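Side-chain contacts in hepatocyte growth factor-regulated tyrosine kinase substrate (Drosophila melanogaster, PDB 1DVP), which binds ubiquitin and phosphatidylinositol, drives endosome membrane invagination and multivesicular body formation, and promotes degradation of activated tyrosine kinase receptors: residues Glu11-His16 with Leu63-Ser68; Leu28-Ile33 with Val70-Ala75; Glu79-Lys84 with Glu88-Phe93; Cys196-Tyr201 with Ala215-Gly220. One frame throughout, in Å; residues are numbered along the deposited sequence.

Overall arrangement
Interactions 1, 2 and 3 all lie in the helical VHS domain, while interaction 4 belongs to the FYVE zinc finger. The first two are buried, share helix 56-72, and touch each other where V65 CG1 packs on I29 CD1, at 4.2 Å. Interaction 1 is purely aliphatic; interaction 2 adds two thiols and a carboxamide near the second subunit. Interaction 3 is buried on its aromatic side, through V81 and F90, and exposed at K84 and E88, where a backbone hydrogen bond joins in; its F90 also packs on L66. Interaction 4, partly buried, sets a strand against the last helix, its centre about 30 Å from that of interaction 3.

Interaction 1. Residues Glu11-His16 with Leu63-Ser68; sequences ENATSH and LLVLES
V65 faces A13 and T14 of helix 5-14 with one methyl, and that methyl does nearly all the work. Its CG2 sits 4.0 Å from A13 CB, ordinary van der Waals spacing, and 4.3 Å from T14 CG2. V65 therefore touches two consecutive residues with a single branch. The bonds from CA to CB of A13 and V65 are directed at each other's segment, whereas that of T14 runs past, so that only its CG2 methyl grazes the valine. The valine torsion explains the choice of branch: CG1 lies opposite the backbone N (chi1 171°), which turns CG2 to the other helix and sends CG1 to I29 instead. T14 splits its two branches in the same spirit. With chi1 at 58°, OG1 hydrogen-bonds back to L10 O within its own helix, leaving the methyl to make the hydrophobic contact.

Because alanine is so short, the backbones come close, with A13 CA and V65 CA 7.5 Å apart. This joins the first helix of the right-handed VHS superhelix to helix 56-72. I26 packs on A13 and I47 on V65, extending the apolar surface, while T14 O takes a hydrogen bond from S58 OG. Polar groups of both segments look elsewhere: E11 forms a salt bridge with K50, and E67 with K105.

No hydrogen bond crosses between the two segments. With three buried residues meeting only through methyl groups, nothing polar fixes the register between these two segments; the contact rests on van der Waals fit.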
loop_
_atom_site.group_PDB
_atom_site.type_symbol
_atom_site.label_atom_id
_atom_site.label_comp_id
_atom_site.label_asym_id
_atom_site.label_seq_id
_atom_site.Cartn_x
_atom_site.Cartn_y
_atom_site.Cartn_z
ATOM N N GLU A 11 27.231 4.025 -19.208
ATOM C CA GLU A 11 28.185 5.101 -18.917
ATOM C C GLU A 11 27.703 5.819 -17.650
ATOM O O GLU A 11 28.450 5.983 -16.701
ATOM C CB GLU A 11 28.239 6.124 -20.057
ATOM C CG GLU A 11 28.964 5.674 -21.268
ATOM C CD GLU A 11 30.463 5.601 -21.086
ATOM O OE1 GLU A 11 31.143 5.181 -22.054
ATOM O OE2 GLU A 11 30.964 5.946 -19.999
ATOM N N ASN A 12 26.449 6.249 -17.664
ATOM C CA ASN A 12 25.852 6.929 -16.515
ATOM C C ASN A 12 26.006 6.125 -15.231
ATOM O O ASN A 12 26.500 6.627 -14.244
ATOM C CB ASN A 12 24.359 7.181 -16.727
ATOM C CG ASN A 12 24.071 8.377 -17.640
ATOM O OD1 ASN A 12 24.940 9.203 -17.899
ATOM N ND2 ASN A 12 22.835 8.471 -18.115
ATOM N N ALA A 13 25.568 4.868 -15.263
ATOM C CA ALA A 13 25.626 3.982 -14.098
ATOM C C ALA A 13 27.051 3.638 -13.581
ATOM O O ALA A 13 27.251 3.323 -12.385
ATOM C CB ALA A 13 24.857 2.710 -14.413
ATOM N N THR A 14 28.047 3.657 -14.460
ATOM C CA THR A 14 29.402 3.321 -13.996
ATOM C C THR A 14 30.325 4.542 -13.888
ATOM O O THR A 14 31.532 4.403 -13.686
ATOM C CB THR A 14 30.080 2.342 -14.927
ATOM O OG1 THR A 14 30.120 2.917 -16.240
ATOM C CG2 THR A 14 29.349 1.016 -14.925
ATOM N N SER A 15 29.752 5.723 -14.048
ATOM C CA SER A 15 30.477 6.972 -13.951
ATOM C C SER A 15 31.171 7.167 -12.590
ATOM O O SER A 15 30.531 7.108 -11.539
ATOM C CB SER A 15 29.496 8.125 -14.194
ATOM O OG SER A 15 30.154 9.367 -13.996
ATOM N N HIS A 16 32.476 7.427 -12.609
ATOM C CA HIS A 16 33.199 7.618 -11.359
ATOM C C HIS A 16 32.709 8.836 -10.563
ATOM O O HIS A 16 32.979 8.951 -9.366
ATOM C CB HIS A 16 34.705 7.717 -11.618
ATOM C CG HIS A 16 35.095 8.946 -12.371
ATOM N ND1 HIS A 16 34.833 9.106 -13.717
ATOM C CD2 HIS A 16 35.584 10.130 -11.940
ATOM C CE1 HIS A 16 35.132 10.340 -14.077
ATOM N NE2 HIS A 16 35.588 10.981 -13.017
ATOM N N LEU A 63 30.173 -3.829 -11.365
ATOM C CA LEU A 63 29.860 -5.082 -10.682
ATOM C C LEU A 63 28.430 -5.014 -10.130
ATOM O O LEU A 63 27.723 -6.020 -10.088
ATOM C CB LEU A 63 30.857 -5.362 -9.539
ATOM C CG LEU A 63 32.262 -5.705 -10.048
ATOM C CD1 LEU A 63 33.215 -5.957 -8.900
ATOM C CD2 LEU A 63 32.174 -6.954 -10.943
ATOM N N LEU A 64 28.032 -3.823 -9.677
ATOM C CA LEU A 64 26.685 -3.599 -9.174
ATOM C C LEU A 64 25.709 -3.763 -10.365
ATOM O O LEU A 64 24.647 -4.376 -10.229
ATOM C CB LEU A 64 26.584 -2.181 -8.592
ATOM C CG LEU A 64 25.203 -1.811 -8.050
ATOM C CD1 LEU A 64 24.737 -2.827 -6.984
ATOM C CD2 LEU A 64 25.241 -0.414 -7.479
ATOM N N VAL A 65 26.067 -3.225 -11.533
ATOM C CA VAL A 65 25.203 -3.367 -12.700
ATOM C C VAL A 65 25.030 -4.866 -12.974
ATOM O O VAL A 65 23.929 -5.351 -13.234
ATOM C CB VAL A 65 25.811 -2.635 -13.953
ATOM C CG1 VAL A 65 25.021 -2.980 -15.243
ATOM C CG2 VAL A 65 25.797 -1.132 -13.704
ATOM N N LEU A 66 26.133 -5.596 -12.905
ATOM C CA LEU A 66 26.118 -7.036 -13.135
ATOM C C LEU A 66 25.225 -7.777 -12.133
ATOM O O LEU A 66 24.454 -8.639 -12.506
ATOM C CB LEU A 66 27.554 -7.570 -13.044
ATOM C CG LEU A 66 27.954 -8.739 -13.971
ATOM C CD1 LEU A 66 29.173 -9.424 -13.316
ATOM C CD2 LEU A 66 26.806 -9.743 -14.222
ATOM N N GLU A 67 25.328 -7.440 -10.860
ATOM C CA GLU A 67 24.506 -8.070 -9.837
ATOM C C GLU A 67 23.015 -7.889 -10.169
ATOM O O GLU A 67 22.203 -8.807 -10.017
ATOM C CB GLU A 67 24.827 -7.449 -8.490
ATOM C CG GLU A 67 23.959 -7.915 -7.299
ATOM C CD GLU A 67 24.347 -7.147 -6.027
ATOM O OE1 GLU A 67 25.334 -6.362 -6.111
ATOM O OE2 GLU A 67 23.692 -7.305 -4.970
ATOM N N SER A 68 22.682 -6.684 -10.632
ATOM C CA SER A 68 21.315 -6.324 -10.972
ATOM C C SER A 68 20.721 -7.041 -12.158
ATOM O O SER A 68 19.555 -7.418 -12.100
ATOM C CB SER A 68 21.198 -4.810 -11.204
ATOM O OG SER A 68 21.549 -4.129 -10.037
#

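Interaction 2. Residues Leu28-Ile33 with Val70-Ala75; sequences LICDEI and VKNCGA
N72 presents its carboxamide to C30 while being held from elsewhere: OD1 accepts a hydrogen bond from D153 N, and ND2 is hydrogen-bonded outside the contact as well. Fixed in this way, N72 ND2 rests 3.7 Å from C30 SG, a packing contact, with N72 CB against the same sulfur at 3.9 Å.

C73, the first residue to leave helical geometry after helix 56-72, makes the largest share of the contact. Its thiol lies against the backbone of helix 23-34: C73 SG is 3.5 Å from C30 O and 3.8 Å from C30 CB. I33, one turn further along, closes the far flank, its CB 4.1 Å from C73 SG and its CG2 touching C73 CB. Both cysteines have SG beside their own backbone N (chi1 -65° in C30, -58° in C73), yet the sulfurs stay 4.2 Å apart, C30 SG to C73 SG, and form no disulfide.

This packs two helices of the VHS superhelix together beside the dimer partner, whose F173 lies on C30 and N72 and whose F173 and T174 backbone nitrogens bind D31.

Since no hydrogen bond links the two segments, the thiols act here as compact apolar groups, and the amide's polar needs are met from outside.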
loop_
_atom_site.group_PDB
_atom_site.type_symbol
_atom_site.label_atom_id
_atom_site.label_comp_id
_atom_site.label_asym_id
_atom_site.label_seq_id
_atom_site.Cartn_x
_atom_site.Cartn_y
_atom_site.Cartn_z
ATOM N N LEU A 28 16.820 1.016 -15.839
ATOM C CA LEU A 28 16.623 1.181 -17.300
ATOM C C LEU A 28 17.399 0.056 -18.051
ATOM O O LEU A 28 16.888 -0.525 -19.024
ATOM C CB LEU A 28 17.132 2.564 -17.754
ATOM C CG LEU A 28 16.194 3.770 -17.643
ATOM C CD1 LEU A 28 16.928 5.064 -18.054
ATOM C CD2 LEU A 28 14.946 3.552 -18.631
ATOM N N ILE A 29 18.623 -0.241 -17.614
ATOM C CA ILE A 29 19.422 -1.303 -18.221
ATOM C C ILE A 29 18.663 -2.638 -18.105
ATOM O O ILE A 29 18.486 -3.324 -19.095
ATOM C CB ILE A 29 20.860 -1.390 -17.582
ATOM C CG1 ILE A 29 21.707 -0.226 -18.100
ATOM C CG2 ILE A 29 21.565 -2.757 -17.953
ATOM C CD1 ILE A 29 23.023 -0.078 -17.447
ATOM N N CYS A 30 18.156 -2.965 -16.911
ATOM C CA CYS A 30 17.405 -4.215 -16.741
ATOM C C CYS A 30 16.212 -4.293 -17.690
ATOM O O CYS A 30 16.005 -5.313 -18.320
ATOM C CB CYS A 30 16.945 -4.350 -15.293
ATOM S SG CYS A 30 18.354 -4.505 -14.194
ATOM N N ASP A 31 15.418 -3.230 -17.786
ATOM C CA ASP A 31 14.285 -3.212 -18.723
ATOM C C ASP A 31 14.745 -3.391 -20.191
ATOM O O ASP A 31 14.134 -4.155 -20.962
ATOM C CB ASP A 31 13.508 -1.891 -18.588
ATOM C CG ASP A 31 12.597 -1.872 -17.344
ATOM O OD1 ASP A 31 12.232 -2.974 -16.862
ATOM O OD2 ASP A 31 12.251 -0.770 -16.884
ATOM N N GLU A 32 15.814 -2.674 -20.590
ATOM C CA GLU A 32 16.302 -2.788 -21.979
ATOM C C GLU A 32 16.652 -4.237 -22.310
ATOM O O GLU A 32 16.392 -4.679 -23.417
ATOM C CB GLU A 32 17.515 -1.867 -22.252
ATOM C CG GLU A 32 17.192 -0.392 -21.991
ATOM C CD GLU A 32 18.360 0.610 -22.117
ATOM O OE1 GLU A 32 19.342 0.577 -21.325
ATOM O OE2 GLU A 32 18.254 1.474 -23.014
ATOM N N ILE A 33 17.201 -4.991 -21.361
ATOM C CA ILE A 33 17.543 -6.379 -21.638
ATOM C C ILE A 33 16.273 -7.237 -21.689
ATOM O O ILE A 33 16.055 -8.040 -22.622
ATOM C CB ILE A 33 18.506 -6.934 -20.566
ATOM C CG1 ILE A 33 19.829 -6.161 -20.619
ATOM C CG2 ILE A 33 18.720 -8.430 -20.769
ATOM C CD1 ILE A 33 20.880 -6.639 -19.534
ATOM N N VAL A 70 21.661 -9.951 -13.296
ATOM C CA VAL A 70 21.603 -11.362 -12.971
ATOM C C VAL A 70 20.376 -11.516 -12.124
ATOM O O VAL A 70 19.614 -12.475 -12.244
ATOM C CB VAL A 70 22.844 -11.837 -12.154
ATOM C CG1 VAL A 70 22.546 -13.221 -11.464
ATOM C CG2 VAL A 70 24.027 -11.995 -13.077
ATOM N N LYS A 71 20.168 -10.568 -11.231
ATOM C CA LYS A 71 19.009 -10.661 -10.381
ATOM C C LYS A 71 17.651 -10.318 -11.055
ATOM O O LYS A 71 16.617 -10.939 -10.735
ATOM C CB LYS A 71 19.204 -9.775 -9.166
ATOM C CG LYS A 71 18.027 -9.754 -8.258
ATOM C CD LYS A 71 18.438 -9.319 -6.896
ATOM C CE LYS A 71 18.051 -7.867 -6.681
ATOM N NZ LYS A 71 18.464 -7.456 -5.302
ATOM N N ASN A 72 17.653 -9.338 -11.959
ATOM C CA ASN A 72 16.412 -8.890 -12.588
ATOM C C ASN A 72 16.134 -9.317 -14.017
ATOM O O ASN A 72 15.090 -8.965 -14.554
ATOM C CB ASN A 72 16.330 -7.350 -12.564
ATOM C CG ASN A 72 16.294 -6.808 -11.169
ATOM O OD1 ASN A 72 15.755 -7.450 -10.258
ATOM N ND2 ASN A 72 16.862 -5.639 -10.980
ATOM N N CYS A 73 17.047 -10.049 -14.644
ATOM C CA CYS A 73 16.823 -10.406 -16.039
ATOM C C CYS A 73 16.691 -11.909 -16.428
ATOM O O CYS A 73 16.622 -12.245 -17.610
ATOM C CB CYS A 73 17.884 -9.692 -16.889
ATOM S SG CYS A 73 17.806 -7.845 -16.651
ATOM N N GLY A 74 16.627 -12.774 -15.418
ATOM C CA GLY A 74 16.437 -14.210 -15.613
ATOM C C GLY A 74 17.415 -15.076 -16.410
ATOM O O GLY A 74 18.584 -14.765 -16.593
ATOM N N ALA A 75 16.899 -16.193 -16.900
ATOM C CA ALA A 75 17.713 -17.152 -17.642
ATOM C C ALA A 75 18.480 -16.597 -18.827
ATOM O O ALA A 75 19.620 -16.987 -19.042
ATOM C CB ALA A 75 16.850 -18.350 -18.082
#

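Interaction 3. Residues Glu79-Lys84 with Glu88-Phe93; sequences EEVFTK and EMFSSF
V81 CG1 meets two phenylalanine rings at once: it sits over one face of F82, 3.7 Å above the plane and toward the rim, and at the edge of F90. The F90 atoms involved are CE1, at 4.1 Å from V81 CG1, and CZ, slightly farther; the valine and F90 side chains cross at about a right angle. Both rings reach into the VHS superhelix, F82 meeting W113 edge-to-face and F90 packing on F44 and L66.

Here one helix of the VHS superhelix ends and the next begins. F82 is the centre of an inverse gamma turn ending helix 74-81, and T83 is the N-cap of helix 84-96, its OG1 accepting from N86 N. In V81 the CG1 branch lies opposite the backbone N (chi1 173°), which brings that methyl to both rings.

On the solvent side the contact becomes polar. E88 N donates to K84 O in the first turn of the new helix, 3.1 Å long, with an N-H...O angle of 151°. The E88 side chain, extended beyond CG, runs past the same carbonyl, with CG against K84 O. The carboxylate gains no bond there: E88 OE1 and K84 O, both acceptors, stand 3.3 Å apart.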
loop_
_atom_site.group_PDB
_atom_site.type_symbol
_atom_site.label_atom_id
_atom_site.label_comp_id
_atom_site.label_asym_id
_atom_site.label_seq_id
_atom_site.Cartn_x
_atom_site.Cartn_y
_atom_site.Cartn_z
ATOM N N GLU A 79 22.399 -17.666 -18.410
ATOM C CA GLU A 79 23.084 -18.549 -19.333
ATOM C C GLU A 79 24.264 -17.871 -19.997
ATOM O O GLU A 79 25.286 -18.513 -20.245
ATOM C CB GLU A 79 22.088 -19.056 -20.366
ATOM C CG GLU A 79 21.071 -19.973 -19.733
ATOM C CD GLU A 79 19.781 -20.068 -20.513
ATOM O OE1 GLU A 79 18.835 -20.689 -19.981
ATOM O OE2 GLU A 79 19.701 -19.526 -21.643
ATOM N N GLU A 80 24.135 -16.578 -20.266
ATOM C CA GLU A 80 25.208 -15.828 -20.891
ATOM C C GLU A 80 26.349 -15.676 -19.920
ATOM O O GLU A 80 27.511 -15.793 -20.297
ATOM C CB GLU A 80 24.751 -14.414 -21.279
ATOM C CG GLU A 80 25.922 -13.488 -21.650
ATOM C CD GLU A 80 26.520 -13.808 -23.015
ATOM O OE1 GLU A 80 27.720 -13.534 -23.250
ATOM O OE2 GLU A 80 25.778 -14.330 -23.869
ATOM N N VAL A 81 25.992 -15.421 -18.665
ATOM C CA VAL A 81 26.957 -15.174 -17.607
ATOM C C VAL A 81 27.698 -16.342 -16.919
ATOM O O VAL A 81 28.937 -16.347 -16.876
ATOM C CB VAL A 81 26.297 -14.311 -16.496
ATOM C CG1 VAL A 81 27.212 -14.194 -15.310
ATOM C CG2 VAL A 81 25.938 -12.924 -17.050
ATOM N N PHE A 82 26.949 -17.301 -16.370
ATOM C CA PHE A 82 27.535 -18.404 -15.620
ATOM C C PHE A 82 28.024 -19.586 -16.450
ATOM O O PHE A 82 27.421 -20.667 -16.461
ATOM C CB PHE A 82 26.539 -18.877 -14.550
ATOM C CG PHE A 82 26.100 -17.775 -13.614
ATOM C CD1 PHE A 82 24.765 -17.422 -13.515
ATOM C CD2 PHE A 82 27.036 -17.068 -12.862
ATOM C CE1 PHE A 82 24.362 -16.372 -12.677
ATOM C CE2 PHE A 82 26.649 -16.016 -12.021
ATOM C CZ PHE A 82 25.320 -15.667 -11.926
ATOM N N THR A 83 29.105 -19.351 -17.173
ATOM C CA THR A 83 29.709 -20.392 -17.954
ATOM C C THR A 83 31.046 -20.652 -17.280
ATOM O O THR A 83 31.480 -19.919 -16.377
ATOM C CB THR A 83 29.984 -19.966 -19.414
ATOM O OG1 THR A 83 30.888 -18.858 -19.439
ATOM C CG2 THR A 83 28.699 -19.599 -20.120
ATOM N N LYS A 84 31.688 -21.712 -17.737
ATOM C CA LYS A 84 32.979 -22.122 -17.255
ATOM C C LYS A 84 33.980 -20.976 -17.369
ATOM O O LYS A 84 34.560 -20.542 -16.372
ATOM C CB LYS A 84 33.430 -23.314 -18.095
ATOM C CG LYS A 84 32.866 -23.285 -19.548
ATOM C CD LYS A 84 33.408 -22.111 -20.380
ATOM C CE LYS A 84 32.884 -22.087 -21.809
ATOM N NZ LYS A 84 31.417 -21.778 -21.933
ATOM N N GLU A 88 35.675 -18.520 -14.370
ATOM C CA GLU A 88 37.116 -18.563 -14.209
ATOM C C GLU A 88 37.654 -17.157 -14.384
ATOM O O GLU A 88 38.573 -16.745 -13.677
ATOM C CB GLU A 88 37.715 -19.521 -15.224
ATOM C CG GLU A 88 37.520 -20.986 -14.844
ATOM C CD GLU A 88 38.068 -21.937 -15.887
ATOM O OE1 GLU A 88 37.308 -22.365 -16.787
ATOM O OE2 GLU A 88 39.277 -22.247 -15.820
ATOM N N MET A 89 37.057 -16.419 -15.318
ATOM C CA MET A 89 37.437 -15.027 -15.576
ATOM C C MET A 89 37.167 -14.246 -14.289
ATOM O O MET A 89 37.994 -13.461 -13.826
ATOM C CB MET A 89 36.586 -14.417 -16.699
ATOM C CG MET A 89 35.430 -13.517 -16.185
ATOM S SD MET A 89 35.753 -11.684 -15.987
ATOM C CE MET A 89 34.803 -11.151 -17.436
ATOM N N PHE A 90 35.994 -14.468 -13.715
ATOM C CA PHE A 90 35.650 -13.768 -12.507
ATOM C C PHE A 90 36.747 -14.000 -11.516
ATOM O O PHE A 90 37.139 -13.112 -10.754
ATOM C CB PHE A 90 34.317 -14.278 -11.980
ATOM C CG PHE A 90 33.141 -13.753 -12.745
ATOM C CD1 PHE A 90 31.972 -14.493 -12.853
ATOM C CD2 PHE A 90 33.199 -12.497 -13.352
ATOM C CE1 PHE A 90 30.865 -13.982 -13.559
ATOM C CE2 PHE A 90 32.115 -11.994 -14.048
ATOM C CZ PHE A 90 30.943 -12.737 -14.152
ATOM N N SER A 91 37.277 -15.207 -11.554
ATOM C CA SER A 91 38.321 -15.547 -10.619
ATOM C C SER A 91 39.608 -14.782 -10.854
ATOM O O SER A 91 40.123 -14.125 -9.935
ATOM C CB SER A 91 38.597 -17.033 -10.660
ATOM O OG SER A 91 39.291 -17.365 -9.483
ATOM N N SER A 92 40.136 -14.858 -12.072
ATOM C CA SER A 92 41.380 -14.157 -12.348
ATOM C C SER A 92 41.200 -12.675 -12.163
ATOM O O SER A 92 42.110 -11.987 -11.715
ATOM C CB SER A 92 41.894 -14.445 -13.759
ATOM O OG SER A 92 40.848 -14.812 -14.642
ATOM N N PHE A 93 40.008 -12.192 -12.493
ATOM C CA PHE A 93 39.695 -10.784 -12.364
ATOM C C PHE A 93 39.880 -10.311 -10.930
ATOM O O PHE A 93 40.611 -9.359 -10.674
ATOM C CB PHE A 93 38.250 -10.533 -12.814
ATOM C CG PHE A 93 37.763 -9.128 -12.557
ATOM C CD1 PHE A 93 38.115 -8.078 -13.410
ATOM C CD2 PHE A 93 36.957 -8.852 -11.457
ATOM C CE1 PHE A 93 37.667 -6.779 -13.170
ATOM C CE2 PHE A 93 36.510 -7.553 -11.211
ATOM C CZ PHE A 93 36.868 -6.522 -12.072
#

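Interaction 4. Residues Cys196-Tyr201 with Ala215-Gly220; sequences CPLPKY and AALQRG
L217 and L198 meet at about a right angle in the FYVE zinc finger, where the last helix, 211-219, packs against the end of strand 194-198. L217 aims its CA-CB bond at the strand and reaches out with CD1, the branch that extends its chain (chi2 171°). L198 starts off to one side and answers with CD2, the branch that turns off from its extended chain. The other L217 methyl, CD2, lies 4.1 Å from L198 CD2, so both branches of the helix leucine face the one strand methyl, CD1 more closely.

C196, two residues earlier on the strand and on the same side, approaches the same L217 methyl: C196 SG is 3.5 Å from L217 CD1. Its sulfur stands between the backbone N and the carbonyl carbon (chi1 69°), which swings it to the helix. This thiol binds no metal; the nearby zinc is held by C180, C183, C210 and C213, and lies about 7 Å from the L217 side chain. L217 thus sits one helical turn beyond the ligand C213, tying the helix that carries it to the two-stranded antiparallel sheet.

On the sheet side, C196 is hydrogen-bonded to V207 through the backbone, and L198 also packs on V207. Beyond the strand, P199 and K200 touch W23 of the VHS domain. The fit at the crossing is tight: L198 CD2 and L217 CD1 are 3.4 Å apart, closer than usual for two methyl carbons.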
loop_
_atom_site.group_PDB
_atom_site.type_symbol
_atom_site.label_atom_id
_atom_site.label_comp_id
_atom_site.label_asym_id
_atom_site.label_seq_id
_atom_site.Cartn_x
_atom_site.Cartn_y
_atom_site.Cartn_z
ATOM N N CYS A 196 12.512 7.196 4.147
ATOM C CA CYS A 196 13.766 7.154 3.412
ATOM C C CYS A 196 13.487 6.695 1.990
ATOM O O CYS A 196 12.404 6.167 1.677
ATOM C CB CYS A 196 14.798 6.234 4.079
ATOM S SG CYS A 196 14.433 4.477 4.018
ATOM N N PRO A 197 14.456 6.939 1.090
ATOM C CA PRO A 197 14.200 6.507 -0.285
ATOM C C PRO A 197 14.431 5.021 -0.453
ATOM O O PRO A 197 15.068 4.390 0.395
ATOM C CB PRO A 197 15.155 7.393 -1.111
ATOM C CG PRO A 197 16.254 7.694 -0.177
ATOM C CD PRO A 197 15.565 7.901 1.162
ATOM N N LEU A 198 13.861 4.432 -1.502
ATOM C CA LEU A 198 14.075 3.007 -1.745
ATOM C C LEU A 198 14.393 2.986 -3.216
ATOM O O LEU A 198 13.642 2.463 -4.071
ATOM C CB LEU A 198 12.819 2.229 -1.420
ATOM C CG LEU A 198 12.430 2.346 0.071
ATOM C CD1 LEU A 198 11.025 1.801 0.251
ATOM C CD2 LEU A 198 13.405 1.584 0.940
ATOM N N PRO A 199 15.556 3.543 -3.528
ATOM C CA PRO A 199 15.949 3.610 -4.935
ATOM C C PRO A 199 16.020 2.263 -5.675
ATOM O O PRO A 199 15.830 2.198 -6.888
ATOM C CB PRO A 199 17.242 4.430 -4.875
ATOM C CG PRO A 199 17.835 4.042 -3.518
ATOM C CD PRO A 199 16.644 3.915 -2.598
ATOM N N LYS A 200 16.232 1.179 -4.955
ATOM C CA LYS A 200 16.287 -0.115 -5.634
ATOM C C LYS A 200 14.939 -0.578 -6.141
ATOM O O LYS A 200 14.856 -1.468 -7.004
ATOM C CB LYS A 200 16.895 -1.185 -4.743
ATOM C CG LYS A 200 18.382 -1.121 -4.719
ATOM C CD LYS A 200 18.922 -1.698 -3.415
ATOM C CE LYS A 200 20.230 -0.976 -2.932
ATOM N NZ LYS A 200 19.924 0.267 -2.127
ATOM N N TYR A 201 13.891 0.005 -5.601
ATOM C CA TYR A 201 12.549 -0.294 -6.050
ATOM C C TYR A 201 12.068 0.806 -6.997
ATOM O O TYR A 201 10.886 0.869 -7.291
ATOM C CB TYR A 201 11.534 -0.325 -4.893
ATOM C CG TYR A 201 11.718 -1.412 -3.881
ATOM C CD1 TYR A 201 12.451 -2.546 -4.157
ATOM C CD2 TYR A 201 11.094 -1.302 -2.634
ATOM C CE1 TYR A 201 12.568 -3.571 -3.197
ATOM C CE2 TYR A 201 11.188 -2.281 -1.705
ATOM C CZ TYR A 201 11.925 -3.425 -1.976
ATOM O OH TYR A 201 11.949 -4.413 -1.017
ATOM N N ALA A 215 16.055 0.260 10.128
ATOM C CA ALA A 215 17.306 -0.164 10.765
ATOM C C ALA A 215 18.116 -1.018 9.800
ATOM O O ALA A 215 19.340 -0.829 9.678
ATOM C CB ALA A 215 17.023 -0.943 12.060
ATOM N N ALA A 216 17.429 -1.942 9.120
ATOM C CA ALA A 216 18.056 -2.876 8.176
ATOM C C ALA A 216 18.626 -2.180 6.962
ATOM O O ALA A 216 19.689 -2.578 6.466
ATOM C CB ALA A 216 17.040 -3.997 7.738
ATOM N N LEU A 217 17.914 -1.156 6.496
ATOM C CA LEU A 217 18.317 -0.342 5.349
ATOM C C LEU A 217 19.521 0.513 5.738
ATOM O O LEU A 217 20.376 0.808 4.920
ATOM C CB LEU A 217 17.174 0.594 4.921
ATOM C CG LEU A 217 16.064 0.003 4.020
ATOM C CD1 LEU A 217 14.929 1.004 3.903
ATOM C CD2 LEU A 217 16.611 -0.363 2.608
ATOM N N GLN A 218 19.553 0.914 7.004
ATOM C CA GLN A 218 20.625 1.747 7.511
ATOM C C GLN A 218 21.928 0.922 7.489
ATOM O O GLN A 218 22.983 1.479 7.221
ATOM C CB GLN A 218 20.257 2.255 8.919
ATOM C CG GLN A 218 21.013 3.511 9.404
ATOM C CD GLN A 218 20.406 4.875 8.955
ATOM O OE1 GLN A 218 20.420 5.846 9.729
ATOM N NE2 GLN A 218 19.892 4.951 7.714
ATOM N N ARG A 219 21.833 -0.398 7.716
ATOM C CA ARG A 219 22.982 -1.333 7.692
ATOM C C ARG A 219 23.400 -1.660 6.251
ATOM O O ARG A 219 24.256 -0.972 5.651
ATOM C CB ARG A 219 22.629 -2.664 8.365
ATOM C CG ARG A 219 22.603 -2.690 9.887
ATOM C CD ARG A 219 21.303 -3.338 10.414
ATOM N NE ARG A 219 21.020 -4.672 9.871
ATOM C CZ ARG A 219 19.899 -5.359 10.114
ATOM N NH1 ARG A 219 18.935 -4.844 10.899
ATOM N NH2 ARG A 219 19.727 -6.566 9.567
ATOM N N GLY A 220 22.791 -2.709 5.693
ATOM C CA GLY A 220 23.088 -3.120 4.334
ATOM C C GLY A 220 23.109 -1.961 3.347
ATOM O O GLY A 220 22.021 -1.567 2.844
ATOM O OXT GLY A 220 24.204 -1.422 3.071
#